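Local coordinates for FACT complex subunit SPT16 (Ashbya gossypii, PDB 6A8M), which probably acts within the FACT complex as a histone chaperone that reorganizes nucleosomes during transcription, replication and DNA repair, this chain being its N-terminal peptidase-like part, at residues 63-68 / 116-121; 67-72 / 123-128; 173-178 / 385-390; 328-333 / 426-431. All coordinates share one frame; numbering follows the deposited sequence.

Contact 1: 63-68 / 116-121; sequences TTLIAV and KLFEDL
L65 and A67 of strand 64-68 meet F118 and L121 of helix 113-128 in the N-terminal lobe of SPT16, an alpha/beta domain in which helices pack on a mixed beta-sheet. Over these segments strand and helix run almost parallel, 13° apart, with axes 11.4 Å from each other at closest approach, so side chains from both must bridge the gap. L121 is the main bump. With its CG anti to the backbone N (chi1 177°), the side chain extends from the helix, CD2 directed mainly at L65 and CD1 at A67. CD2 meets L65 tip to tip, lying against both methyl ends, 3.5 Å from L65 CD2 and 3.7 Å from L65 CD1; the first distance is tighter than ordinary van der Waals contact. The other methyl occupies the hollow over the small A67, where L121 CD1 lies 3.7 Å from A67 CB. One helical turn earlier, F118 adds an oblique contact to the CD1 methyl of L65, its ring edge-to-face with F144 and W148. W148 of helix 143-158 also touches L65 and L121, so a second helix completes the apolar layer on this side of the sheet. The aromatic ring meets the strand through F118 CE1, 4.1 Å from L65 CD1.

Contact 2: 67-72 / 123-128; sequences AVFKEG and ERVREA
F69, in the hairpin that joins antiparallel strands 64-68 and 72-77, packs its ring against the C-terminal turns of helix 113-128, a helix-on-sheet contact of the N-terminal lobe. The hairpin itself is closed by the backbone bond from F69 N to G72 O, 2.8 Å long, and that same carbonyl oxygen lies at the ring edge in its plane. Along the helix, R124 comes first and covers one face of the F69 ring. Its CD makes a CH-pi contact 4.1 Å from the ring centroid, 21° off the normal, and its CG lies 3.8 Å from F69 CE2. The bend at chi3 (-54°) turns the chain beyond CD, and the guanidinium goes on to a salt bridge with E103 while its aliphatic part lies on the ring. V125 CA then lies at the ring edge, near its plane, 4.1 Å from F69 CE2, and its CG2 methyl touches the same ring atom. A128, one turn on from R124, brings its methyl to the edge of the ring as well. Replacing F69 by an alanine would probably open a gap beside V125 and A128 and leave the aliphatic part of R124 without the surface it lies on. The last of these edge contacts sets A128 CB 4.2 Å from F69 CD2.

Contact 3: 173-178 / 385-390; sequences LWAVKD and DYRKVE
V176 and E390 cross at about a right angle, a methyl of the valine lying over the flat of the carboxylate. V176 CG2 is 3.7 Å from E390 OE2 and nearly as far from E390 OE1 and CD, and such equal spacing places it above the group instead of beside it. Two torsions set this up: E390 CG is anti to its carbonyl carbon, and chi3 of 92° turns the carboxylate broadside to the valine. The contact is van der Waals only, and both residues are exposed. Deeper in, A175 CB faces the guanidinium of R387 edge-on, near its plane, 4.4 Å from R387 NH2, and stands at the same 4.4 Å from E390 OE2. R387 is folded back on itself, with its first three torsions all close to -60°, which shortens the reach of the chain and directs its head at helix 167-174, where NH1 bonds to S171 OG. The 173-178 side is held by its own lysine. K177 NZ, 2.9 Å from A175 O, approaches that carbonyl from above its plane, 58° out, and adds a weak bond to W174 O, tying down the chain as it leaves the helix. D178 then caps the following helix, bonding through OD1 to E181 N. Just past the second segment, G392 bonds through the backbone to K177, a further tie. Segment 173-178 is the linker from helix 167-174 to helix 179-208, and the contact is a domain junction, where the N-terminal lobe abuts a loop of the M24 pita-bread domain, the two-lobed organisation known from creatinase-like proteins.

Contact 4: 328-333 / 426-431; sequences IINNLL and GGPKVL
P428 presses its ring against the last turn of helix 312-332, where P428 CG lies 3.3 Å from I329 O and 3.9 Å from N330 OD1. Beside it, I329 and V430 cross at about a right angle, I329 CG2 standing 4.0 Å from V430 CG2. I329 puts CG2 anti to the backbone N, and this branch serves both partners, being also 4.3 Å from P428 CB. A water joins the polar rim: it donates to N330 OD1 at 2.9 Å and to P428 O at 2.8 Å. In the next shell, the amide of N330 is held by its other end, ND2 bonding to E326 OE2 one turn back, which orients OD1 toward the water. The helix end widens into a pi-type turn, in which L333 N bonds to I328 O at 3.0 Å, one residue farther back than the alpha-helical acceptor I329 O would be. Strand 427-430, the edge strand of an antiparallel sheet in the M24 domain, runs antiparallel to the helix, 177° over these segments, and is fastened to strand 412-424 by backbone bonding of K429 with Q422. V421 of that strand touches both I329 and P428. Direct contact thus rests on carbon atoms, ordinary in the apolar seam and closest where the proline meets I329 O, so helix and strand are probably held mainly by shape, with the water satisfying P428 O and N330 OD1.

Contacts 1 and 2 form one continuous interface of the N-terminal lobe: they share A67 and V68, their centres are 11 Å apart, and L121 CD1 touches F69 CZ at 4.0 Å. Contacts 3 and 4 adjoin likewise, centres 15 Å apart, through V389 CG2 and L333 CD2 at 4.2 Å, and their segments interleave in sequence. Between the pairs there is no direct touch; the nearest atoms of contacts 1 and 3 remain about 9 Å apart. Contact 3 marks the junction of the lobe with the M24 domain, and contact 4 lies within the latter, its centre 43 Å from that of contact 1, on the opposite side of the chain's centre. No metal or ligand takes part in the four contacts described.

Contact 1: 63-68 / 116-121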
loop_
_atom_site.group_PDB
_atom_site.type_symbol
_atom_site.label_atom_id
_atom_site.label_comp_id
_atom_site.label_asym_id
_atom_site.label_seq_id
_atom_site.Cartn_x
_atom_site.Cartn_y
_atom_site.Cartn_z
ATOM N N THR A 63 10.686 -9.974 -16.065
ATOM C CA THR A 63 11.606 -10.993 -16.569
ATOM C C THR A 63 13.023 -10.777 -16.032
ATOM O O THR A 63 13.992 -10.669 -16.782
ATOM C CB THR A 63 11.586 -10.988 -18.100
ATOM O OG1 THR A 63 10.223 -10.955 -18.542
ATOM C CG2 THR A 63 12.221 -12.223 -18.646
ATOM N N THR A 64 13.123 -10.653 -14.710
ATOM C CA THR A 64 14.344 -10.234 -14.042
ATOM C C THR A 64 14.486 -11.000 -12.742
ATOM O O THR A 64 13.504 -11.179 -12.021
ATOM C CB THR A 64 14.319 -8.724 -13.740
ATOM O OG1 THR A 64 14.345 -8.010 -14.974
ATOM C CG2 THR A 64 15.501 -8.299 -12.875
ATOM N N LEU A 65 15.702 -11.451 -12.457
ATOM C CA LEU A 65 16.019 -12.087 -11.191
ATOM C C LEU A 65 17.001 -11.210 -10.423
ATOM O O LEU A 65 17.972 -10.701 -10.986
ATOM C CB LEU A 65 16.610 -13.479 -11.426
ATOM C CG LEU A 65 16.922 -14.309 -10.180
ATOM C CD1 LEU A 65 16.865 -15.799 -10.537
ATOM C CD2 LEU A 65 18.278 -13.961 -9.613
ATOM N N ILE A 66 16.768 -11.065 -9.125
ATOM C CA ILE A 66 17.672 -10.367 -8.232
ATOM C C ILE A 66 17.974 -11.300 -7.068
ATOM O O ILE A 66 17.051 -11.757 -6.389
ATOM C CB ILE A 66 17.069 -9.051 -7.711
ATOM C CG1 ILE A 66 16.643 -8.149 -8.875
ATOM C CG2 ILE A 66 18.034 -8.366 -6.718
ATOM C CD1 ILE A 66 15.848 -6.886 -8.436
ATOM N N ALA A 67 19.247 -11.571 -6.831
ATOM C CA ALA A 67 19.664 -12.362 -5.685
ATOM C C ALA A 67 20.637 -11.551 -4.851
ATOM O O ALA A 67 21.477 -10.832 -5.398
ATOM C CB ALA A 67 20.309 -13.677 -6.110
ATOM N N VAL A 68 20.515 -11.659 -3.527
ATOM C CA VAL A 68 21.279 -10.823 -2.603
ATOM C C VAL A 68 22.090 -11.715 -1.673
ATOM O O VAL A 68 21.588 -12.731 -1.184
ATOM C CB VAL A 68 20.371 -9.888 -1.772
ATOM C CG1 VAL A 68 21.232 -8.908 -1.018
ATOM C CG2 VAL A 68 19.355 -9.129 -2.684
ATOM N N LYS A 116 21.509 -21.822 -17.883
ATOM C CA LYS A 116 22.850 -21.942 -17.330
ATOM C C LYS A 116 23.091 -20.873 -16.278
ATOM O O LYS A 116 23.708 -21.150 -15.243
ATOM C CB LYS A 116 23.890 -21.846 -18.444
ATOM C CG LYS A 116 25.344 -22.073 -17.991
ATOM C CD LYS A 116 25.535 -23.437 -17.347
ATOM C CE LYS A 116 27.010 -23.754 -17.097
ATOM N NZ LYS A 116 27.740 -22.648 -16.426
ATOM N N LEU A 117 22.606 -19.651 -16.526
ATOM C CA LEU A 117 22.707 -18.600 -15.519
ATOM C C LEU A 117 21.998 -19.019 -14.236
ATOM O O LEU A 117 22.532 -18.850 -13.133
ATOM C CB LEU A 117 22.127 -17.279 -16.053
ATOM C CG LEU A 117 22.869 -16.598 -17.212
ATOM C CD1 LEU A 117 22.229 -15.257 -17.580
ATOM C CD2 LEU A 117 24.340 -16.412 -16.875
ATOM N N PHE A 118 20.792 -19.590 -14.359
ATOM C CA PHE A 118 20.071 -20.051 -13.176
ATOM C C PHE A 118 20.854 -21.134 -12.448
ATOM O O PHE A 118 20.899 -21.155 -11.215
ATOM C CB PHE A 118 18.688 -20.597 -13.560
ATOM C CG PHE A 118 17.764 -19.576 -14.159
ATOM C CD1 PHE A 118 17.894 -18.226 -13.859
ATOM C CD2 PHE A 118 16.746 -19.976 -15.019
ATOM C CE1 PHE A 118 17.041 -17.288 -14.391
ATOM C CE2 PHE A 118 15.871 -19.032 -15.565
ATOM C CZ PHE A 118 16.019 -17.690 -15.250
ATOM N N GLU A 119 21.470 -22.050 -13.203
ATOM C CA GLU A 119 22.286 -23.093 -12.589
ATOM C C GLU A 119 23.499 -22.488 -11.889
ATOM O O GLU A 119 23.811 -22.858 -10.749
ATOM C CB GLU A 119 22.708 -24.125 -13.642
ATOM C CG GLU A 119 21.539 -24.987 -14.107
ATOM C CD GLU A 119 21.797 -25.724 -15.415
ATOM O OE1 GLU A 119 22.831 -25.472 -16.070
ATOM O OE2 GLU A 119 20.949 -26.567 -15.785
ATOM N N ASP A 120 24.194 -21.560 -12.564
ATOM C CA ASP A 120 25.277 -20.792 -11.937
ATOM C C ASP A 120 24.816 -20.140 -10.640
ATOM O O ASP A 120 25.514 -20.188 -9.620
ATOM C CB ASP A 120 25.776 -19.693 -12.874
ATOM C CG ASP A 120 26.452 -20.218 -14.106
ATOM O OD1 ASP A 120 26.691 -21.443 -14.190
ATOM O OD2 ASP A 120 26.733 -19.375 -14.994
ATOM N N LEU A 121 23.643 -19.501 -10.668
ATOM C CA LEU A 121 23.169 -18.796 -9.483
ATOM C C LEU A 121 22.877 -19.768 -8.342
ATOM O O LEU A 121 23.219 -19.494 -7.188
ATOM C CB LEU A 121 21.936 -17.967 -9.822
ATOM C CG LEU A 121 21.380 -17.282 -8.570
ATOM C CD1 LEU A 121 22.289 -16.135 -8.131
ATOM C CD2 LEU A 121 19.987 -16.846 -8.781
#

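Contact 2: 67-72 / 123-128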
loop_
_atom_site.group_PDB
_atom_site.type_symbol
_atom_site.label_atom_id
_atom_site.label_comp_id
_atom_site.label_asym_id
_atom_site.label_seq_id
_atom_site.Cartn_x
_atom_site.Cartn_y
_atom_site.Cartn_z
ATOM N N ALA A 67 19.247 -11.571 -6.831
ATOM C CA ALA A 67 19.664 -12.362 -5.685
ATOM C C ALA A 67 20.637 -11.551 -4.851
ATOM O O ALA A 67 21.477 -10.832 -5.398
ATOM C CB ALA A 67 20.309 -13.677 -6.110
ATOM N N VAL A 68 20.515 -11.659 -3.527
ATOM C CA VAL A 68 21.279 -10.823 -2.603
ATOM C C VAL A 68 22.090 -11.715 -1.673
ATOM O O VAL A 68 21.588 -12.731 -1.184
ATOM C CB VAL A 68 20.371 -9.888 -1.772
ATOM C CG1 VAL A 68 21.232 -8.908 -1.018
ATOM C CG2 VAL A 68 19.355 -9.129 -2.684
ATOM N N PHE A 69 23.343 -11.321 -1.432
ATOM C CA PHE A 69 24.283 -12.048 -0.582
ATOM C C PHE A 69 25.012 -11.050 0.312
ATOM O O PHE A 69 24.947 -9.836 0.098
ATOM C CB PHE A 69 25.312 -12.830 -1.415
ATOM C CG PHE A 69 24.708 -13.672 -2.494
ATOM C CD1 PHE A 69 24.411 -13.136 -3.737
ATOM C CD2 PHE A 69 24.461 -15.018 -2.274
ATOM C CE1 PHE A 69 23.843 -13.921 -4.725
ATOM C CE2 PHE A 69 23.910 -15.801 -3.258
ATOM C CZ PHE A 69 23.597 -15.261 -4.480
ATOM N N LYS A 70 25.752 -11.566 1.303
ATOM C CA LYS A 70 26.592 -10.681 2.114
ATOM C C LYS A 70 27.537 -9.855 1.249
ATOM O O LYS A 70 27.691 -8.641 1.458
ATOM C CB LYS A 70 27.403 -11.484 3.135
ATOM C CG LYS A 70 28.479 -10.627 3.839
ATOM C CD LYS A 70 29.264 -11.367 4.923
ATOM C CE LYS A 70 30.393 -10.442 5.430
ATOM N NZ LYS A 70 31.161 -10.921 6.610
ATOM N N GLU A 71 28.174 -10.481 0.268
ATOM C CA GLU A 71 29.264 -9.833 -0.452
ATOM C C GLU A 71 28.847 -9.279 -1.809
ATOM O O GLU A 71 29.697 -8.731 -2.525
ATOM C CB GLU A 71 30.442 -10.806 -0.634
ATOM C CG GLU A 71 30.792 -11.656 0.600
ATOM C CD GLU A 71 31.507 -10.890 1.717
ATOM O OE1 GLU A 71 32.156 -11.561 2.556
ATOM O OE2 GLU A 71 31.430 -9.636 1.766
ATOM N N GLY A 72 27.583 -9.412 -2.192
ATOM C CA GLY A 72 27.187 -8.903 -3.491
ATOM C C GLY A 72 25.749 -9.210 -3.850
ATOM O O GLY A 72 24.947 -9.674 -3.033
ATOM N N GLU A 123 24.465 -22.427 -7.740
ATOM C CA GLU A 123 25.760 -22.742 -7.137
ATOM C C GLU A 123 26.142 -21.699 -6.087
ATOM O O GLU A 123 26.582 -22.039 -4.978
ATOM C CB GLU A 123 26.848 -22.846 -8.209
ATOM C CG GLU A 123 26.674 -23.994 -9.208
ATOM C CD GLU A 123 26.616 -25.364 -8.546
ATOM O OE1 GLU A 123 27.671 -25.861 -8.089
ATOM O OE2 GLU A 123 25.512 -25.947 -8.498
ATOM N N ARG A 124 25.974 -20.420 -6.413
ATOM C CA ARG A 124 26.292 -19.389 -5.433
ATOM C C ARG A 124 25.353 -19.459 -4.227
ATOM O O ARG A 124 25.790 -19.269 -3.087
ATOM C CB ARG A 124 26.256 -18.012 -6.097
ATOM C CG ARG A 124 26.960 -16.933 -5.294
ATOM C CD ARG A 124 27.081 -15.628 -6.058
ATOM N NE ARG A 124 27.717 -15.799 -7.366
ATOM C CZ ARG A 124 28.261 -14.800 -8.058
ATOM N NH1 ARG A 124 28.246 -13.566 -7.557
ATOM N NH2 ARG A 124 28.822 -15.031 -9.239
ATOM N N VAL A 125 24.065 -19.752 -4.452
ATOM C CA VAL A 125 23.100 -19.797 -3.351
ATOM C C VAL A 125 23.443 -20.918 -2.370
ATOM O O VAL A 125 23.430 -20.724 -1.147
ATOM C CB VAL A 125 21.669 -19.937 -3.903
ATOM C CG1 VAL A 125 20.733 -20.408 -2.826
ATOM C CG2 VAL A 125 21.188 -18.605 -4.503
ATOM N N ARG A 126 23.756 -22.108 -2.887
ATOM C CA ARG A 126 24.034 -23.229 -1.990
ATOM C C ARG A 126 25.356 -23.040 -1.257
ATOM O O ARG A 126 25.509 -23.506 -0.123
ATOM C CB ARG A 126 24.015 -24.545 -2.767
ATOM C CG ARG A 126 25.145 -24.730 -3.780
ATOM C CD ARG A 126 24.896 -25.964 -4.642
ATOM N NE ARG A 126 26.042 -26.321 -5.482
ATOM C CZ ARG A 126 26.895 -27.303 -5.206
ATOM N NH1 ARG A 126 26.734 -28.038 -4.112
ATOM N NH2 ARG A 126 27.908 -27.558 -6.028
ATOM N N GLU A 127 26.311 -22.351 -1.878
ATOM C CA GLU A 127 27.550 -22.014 -1.184
ATOM C C GLU A 127 27.275 -21.096 -0.002
ATOM O O GLU A 127 27.889 -21.238 1.062
ATOM C CB GLU A 127 28.532 -21.360 -2.160
ATOM C CG GLU A 127 29.759 -20.742 -1.501
ATOM C CD GLU A 127 30.547 -21.751 -0.679
ATOM O OE1 GLU A 127 30.597 -22.944 -1.069
ATOM O OE2 GLU A 127 31.111 -21.350 0.363
ATOM N N ALA A 128 26.332 -20.166 -0.166
ATOM C CA ALA A 128 25.971 -19.248 0.909
ATOM C C ALA A 128 25.359 -19.991 2.094
ATOM O O ALA A 128 25.638 -19.659 3.253
ATOM C CB ALA A 128 25.007 -18.181 0.377
#

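Contact 3: 173-178 / 385-390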
loop_
_atom_site.group_PDB
_atom_site.type_symbol
_atom_site.label_atom_id
_atom_site.label_comp_id
_atom_site.label_asym_id
_atom_site.label_seq_id
_atom_site.Cartn_x
_atom_site.Cartn_y
_atom_site.Cartn_z
ATOM N N LEU A 173 11.779 -3.704 6.886
ATOM C CA LEU A 173 12.790 -2.952 6.152
ATOM C C LEU A 173 12.179 -1.766 5.412
ATOM O O LEU A 173 12.795 -0.695 5.340
ATOM C CB LEU A 173 13.500 -3.888 5.182
ATOM C CG LEU A 173 14.522 -3.332 4.206
ATOM C CD1 LEU A 173 15.845 -3.122 4.909
ATOM C CD2 LEU A 173 14.657 -4.313 3.053
ATOM N N TRP A 174 10.969 -1.936 4.864
ATOM C CA TRP A 174 10.282 -0.935 4.033
ATOM C C TRP A 174 9.536 0.113 4.835
ATOM O O TRP A 174 9.093 1.112 4.256
ATOM C CB TRP A 174 9.233 -1.601 3.111
ATOM C CG TRP A 174 9.790 -2.416 2.058
ATOM C CD1 TRP A 174 11.005 -2.267 1.460
ATOM C CD2 TRP A 174 9.181 -3.549 1.459
ATOM N NE1 TRP A 174 11.185 -3.254 0.510
ATOM C CE2 TRP A 174 10.084 -4.056 0.499
ATOM C CE3 TRP A 174 7.965 -4.194 1.644
ATOM C CZ2 TRP A 174 9.795 -5.171 -0.283
ATOM C CZ3 TRP A 174 7.674 -5.287 0.859
ATOM C CH2 TRP A 174 8.595 -5.770 -0.090
ATOM N N ALA A 175 9.343 -0.106 6.135
ATOM C CA ALA A 175 8.329 0.639 6.879
ATOM C C ALA A 175 8.611 2.142 6.873
ATOM O O ALA A 175 7.731 2.955 6.565
ATOM C CB ALA A 175 8.275 0.118 8.320
ATOM N N VAL A 176 9.819 2.527 7.242
ATOM C CA VAL A 176 10.141 3.934 7.437
ATOM C C VAL A 176 10.301 4.594 6.074
ATOM O O VAL A 176 11.025 4.090 5.206
ATOM C CB VAL A 176 11.405 4.089 8.290
ATOM C CG1 VAL A 176 11.942 5.518 8.198
ATOM C CG2 VAL A 176 11.123 3.683 9.748
ATOM N N LYS A 177 9.629 5.724 5.882
ATOM C CA LYS A 177 9.608 6.413 4.602
ATOM C C LYS A 177 10.647 7.522 4.624
ATOM O O LYS A 177 10.694 8.314 5.575
ATOM C CB LYS A 177 8.214 6.987 4.323
ATOM C CG LYS A 177 7.122 5.918 4.215
ATOM C CD LYS A 177 7.220 5.147 2.882
ATOM C CE LYS A 177 6.314 3.906 2.908
ATOM N NZ LYS A 177 6.948 2.840 3.728
ATOM N N ASP A 178 11.483 7.582 3.590
ATOM C CA ASP A 178 12.500 8.620 3.562
ATOM C C ASP A 178 11.864 9.906 3.058
ATOM O O ASP A 178 10.657 9.968 2.822
ATOM C CB ASP A 178 13.723 8.179 2.743
ATOM C CG ASP A 178 13.475 8.073 1.242
ATOM O OD1 ASP A 178 12.491 8.619 0.723
ATOM O OD2 ASP A 178 14.328 7.441 0.565
ATOM N N ASP A 385 1.349 -7.654 18.677
ATOM C CA ASP A 385 2.126 -6.999 19.731
ATOM C C ASP A 385 3.620 -7.027 19.419
ATOM O O ASP A 385 4.442 -6.783 20.305
ATOM C CB ASP A 385 1.834 -7.619 21.106
ATOM C CG ASP A 385 2.216 -9.092 21.186
ATOM O OD1 ASP A 385 2.671 -9.636 20.150
ATOM O OD2 ASP A 385 2.053 -9.684 22.278
ATOM N N TYR A 386 3.983 -7.306 18.163
ATOM C CA TYR A 386 5.373 -7.529 17.781
ATOM C C TYR A 386 5.904 -6.524 16.766
ATOM O O TYR A 386 7.038 -6.689 16.295
ATOM C CB TYR A 386 5.555 -8.949 17.215
ATOM C CG TYR A 386 4.661 -9.268 16.039
ATOM C CD1 TYR A 386 5.065 -9.005 14.727
ATOM C CD2 TYR A 386 3.411 -9.831 16.234
ATOM C CE1 TYR A 386 4.237 -9.288 13.654
ATOM C CE2 TYR A 386 2.591 -10.128 15.170
ATOM C CZ TYR A 386 3.003 -9.854 13.883
ATOM O OH TYR A 386 2.171 -10.138 12.829
ATOM N N ARG A 387 5.119 -5.521 16.386
ATOM C CA ARG A 387 5.619 -4.397 15.610
ATOM C C ARG A 387 5.524 -3.143 16.467
ATOM O O ARG A 387 4.775 -3.087 17.446
ATOM C CB ARG A 387 4.832 -4.194 14.303
ATOM C CG ARG A 387 4.765 -5.433 13.445
ATOM C CD ARG A 387 6.124 -5.807 12.897
ATOM N NE ARG A 387 6.686 -4.766 12.037
ATOM C CZ ARG A 387 6.494 -4.693 10.727
ATOM N NH1 ARG A 387 5.743 -5.602 10.107
ATOM N NH2 ARG A 387 7.052 -3.709 10.031
ATOM N N LYS A 388 6.320 -2.141 16.099
ATOM C CA LYS A 388 6.418 -0.896 16.847
ATOM C C LYS A 388 6.369 0.263 15.869
ATOM O O LYS A 388 7.023 0.217 14.827
ATOM C CB LYS A 388 7.708 -0.848 17.671
ATOM C CG LYS A 388 7.646 -1.750 18.908
ATOM C CD LYS A 388 8.851 -1.602 19.816
ATOM C CE LYS A 388 8.663 -2.500 21.037
ATOM N NZ LYS A 388 9.611 -2.192 22.140
ATOM N N VAL A 389 5.552 1.271 16.180
ATOM C CA VAL A 389 5.504 2.480 15.370
ATOM C C VAL A 389 6.855 3.170 15.411
ATOM O O VAL A 389 7.487 3.281 16.468
ATOM C CB VAL A 389 4.403 3.424 15.877
ATOM C CG1 VAL A 389 4.471 4.756 15.155
ATOM C CG2 VAL A 389 3.023 2.798 15.672
ATOM N N GLU A 390 7.309 3.641 14.254
ATOM C CA GLU A 390 8.555 4.390 14.173
ATOM C C GLU A 390 8.289 5.715 13.481
ATOM O O GLU A 390 7.382 5.816 12.652
ATOM C CB GLU A 390 9.631 3.645 13.377
ATOM C CG GLU A 390 10.141 2.322 13.944
ATOM C CD GLU A 390 10.970 1.569 12.902
ATOM O OE1 GLU A 390 12.207 1.755 12.881
ATOM O OE2 GLU A 390 10.380 0.843 12.061
#

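Contact 4: 328-333 / 426-431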
loop_
_atom_site.group_PDB
_atom_site.type_symbol
_atom_site.label_atom_id
_atom_site.label_comp_id
_atom_site.label_asym_id
_atom_site.label_seq_id
_atom_site.Cartn_x
_atom_site.Cartn_y
_atom_site.Cartn_z
ATOM N N ILE A 328 -7.199 8.352 18.265
ATOM C CA ILE A 328 -6.195 7.475 17.669
ATOM C C ILE A 328 -5.043 8.298 17.102
ATOM O O ILE A 328 -3.873 8.051 17.410
ATOM C CB ILE A 328 -6.838 6.586 16.589
ATOM C CG1 ILE A 328 -7.836 5.643 17.230
ATOM C CG2 ILE A 328 -5.797 5.764 15.846
ATOM C CD1 ILE A 328 -8.687 4.958 16.209
ATOM N N ILE A 329 -5.360 9.311 16.291
ATOM C CA ILE A 329 -4.312 10.013 15.550
ATOM C C ILE A 329 -3.425 10.816 16.490
ATOM O O ILE A 329 -2.190 10.768 16.398
ATOM C CB ILE A 329 -4.927 10.908 14.462
ATOM C CG1 ILE A 329 -5.519 10.043 13.342
ATOM C CG2 ILE A 329 -3.870 11.910 13.951
ATOM C CD1 ILE A 329 -6.328 10.804 12.279
ATOM N N ASN A 330 -4.022 11.558 17.412
ATOM C CA ASN A 330 -3.247 12.519 18.177
ATOM C C ASN A 330 -2.947 12.068 19.601
ATOM O O ASN A 330 -2.200 12.751 20.314
ATOM C CB ASN A 330 -3.955 13.880 18.135
ATOM C CG ASN A 330 -3.746 14.583 16.781
ATOM O OD1 ASN A 330 -2.609 14.717 16.320
ATOM N ND2 ASN A 330 -4.831 14.983 16.126
ATOM N N ASN A 331 -3.446 10.906 20.018
ATOM C CA ASN A 331 -3.074 10.377 21.316
ATOM C C ASN A 331 -2.408 9.011 21.262
ATOM O O ASN A 331 -1.418 8.801 21.954
ATOM C CB ASN A 331 -4.301 10.307 22.222
ATOM C CG ASN A 331 -3.930 10.111 23.659
ATOM O OD1 ASN A 331 -2.973 10.717 24.145
ATOM N ND2 ASN A 331 -4.660 9.245 24.351
ATOM N N LEU A 332 -2.914 8.068 20.465
ATOM C CA LEU A 332 -2.408 6.696 20.533
ATOM C C LEU A 332 -1.289 6.409 19.544
ATOM O O LEU A 332 -0.491 5.493 19.773
ATOM C CB LEU A 332 -3.558 5.712 20.298
ATOM C CG LEU A 332 -4.669 5.813 21.336
ATOM C CD1 LEU A 332 -5.882 5.017 20.911
ATOM C CD2 LEU A 332 -4.161 5.335 22.691
ATOM N N LEU A 333 -1.219 7.143 18.438
ATOM C CA LEU A 333 -0.205 6.908 17.415
ATOM C C LEU A 333 1.124 7.488 17.887
ATOM O O LEU A 333 1.449 8.641 17.623
ATOM C CB LEU A 333 -0.644 7.534 16.104
ATOM C CG LEU A 333 -0.992 6.679 14.908
ATOM C CD1 LEU A 333 -1.015 7.563 13.684
ATOM C CD2 LEU A 333 -0.021 5.494 14.754
ATOM N N GLY A 426 7.889 16.066 13.972
ATOM C CA GLY A 426 6.940 16.944 14.625
ATOM C C GLY A 426 5.673 16.274 15.080
ATOM O O GLY A 426 4.774 16.939 15.608
ATOM N N GLY A 427 5.583 14.959 14.900
ATOM C CA GLY A 427 4.426 14.203 15.303
ATOM C C GLY A 427 3.630 13.734 14.107
ATOM O O GLY A 427 4.049 13.876 12.953
ATOM N N PRO A 428 2.466 13.151 14.365
ATOM C CA PRO A 428 1.624 12.679 13.263
ATOM C C PRO A 428 1.129 13.851 12.439
ATOM O O PRO A 428 0.814 14.917 12.969
ATOM C CB PRO A 428 0.468 11.956 13.968
ATOM C CG PRO A 428 0.472 12.481 15.365
ATOM C CD PRO A 428 1.880 12.873 15.686
ATOM N N LYS A 429 1.077 13.653 11.128
ATOM C CA LYS A 429 0.608 14.686 10.211
ATOM C C LYS A 429 -0.418 14.038 9.295
ATOM O O LYS A 429 -0.113 13.038 8.633
ATOM C CB LYS A 429 1.780 15.276 9.414
ATOM C CG LYS A 429 1.406 16.237 8.290
ATOM C CD LYS A 429 2.663 16.625 7.486
ATOM C CE LYS A 429 2.369 17.649 6.400
ATOM N NZ LYS A 429 3.528 18.570 6.206
ATOM N N VAL A 430 -1.640 14.566 9.293
ATOM C CA VAL A 430 -2.696 14.009 8.446
ATOM C C VAL A 430 -2.491 14.519 7.023
ATOM O O VAL A 430 -2.457 15.732 6.782
ATOM C CB VAL A 430 -4.084 14.384 8.986
ATOM C CG1 VAL A 430 -5.190 13.843 8.092
ATOM C CG2 VAL A 430 -4.249 13.894 10.443
ATOM N N LEU A 431 -2.323 13.593 6.073
ATOM C CA LEU A 431 -2.010 13.977 4.702
ATOM C C LEU A 431 -3.247 14.212 3.843
ATOM O O LEU A 431 -3.173 14.966 2.867
ATOM C CB LEU A 431 -1.134 12.909 4.041
ATOM C CG LEU A 431 0.187 12.553 4.746
ATOM C CD1 LEU A 431 0.981 11.627 3.827
ATOM C CD2 LEU A 431 1.007 13.807 5.072
HETATM O O HOH W 1 -1.665 15.846 13.805
#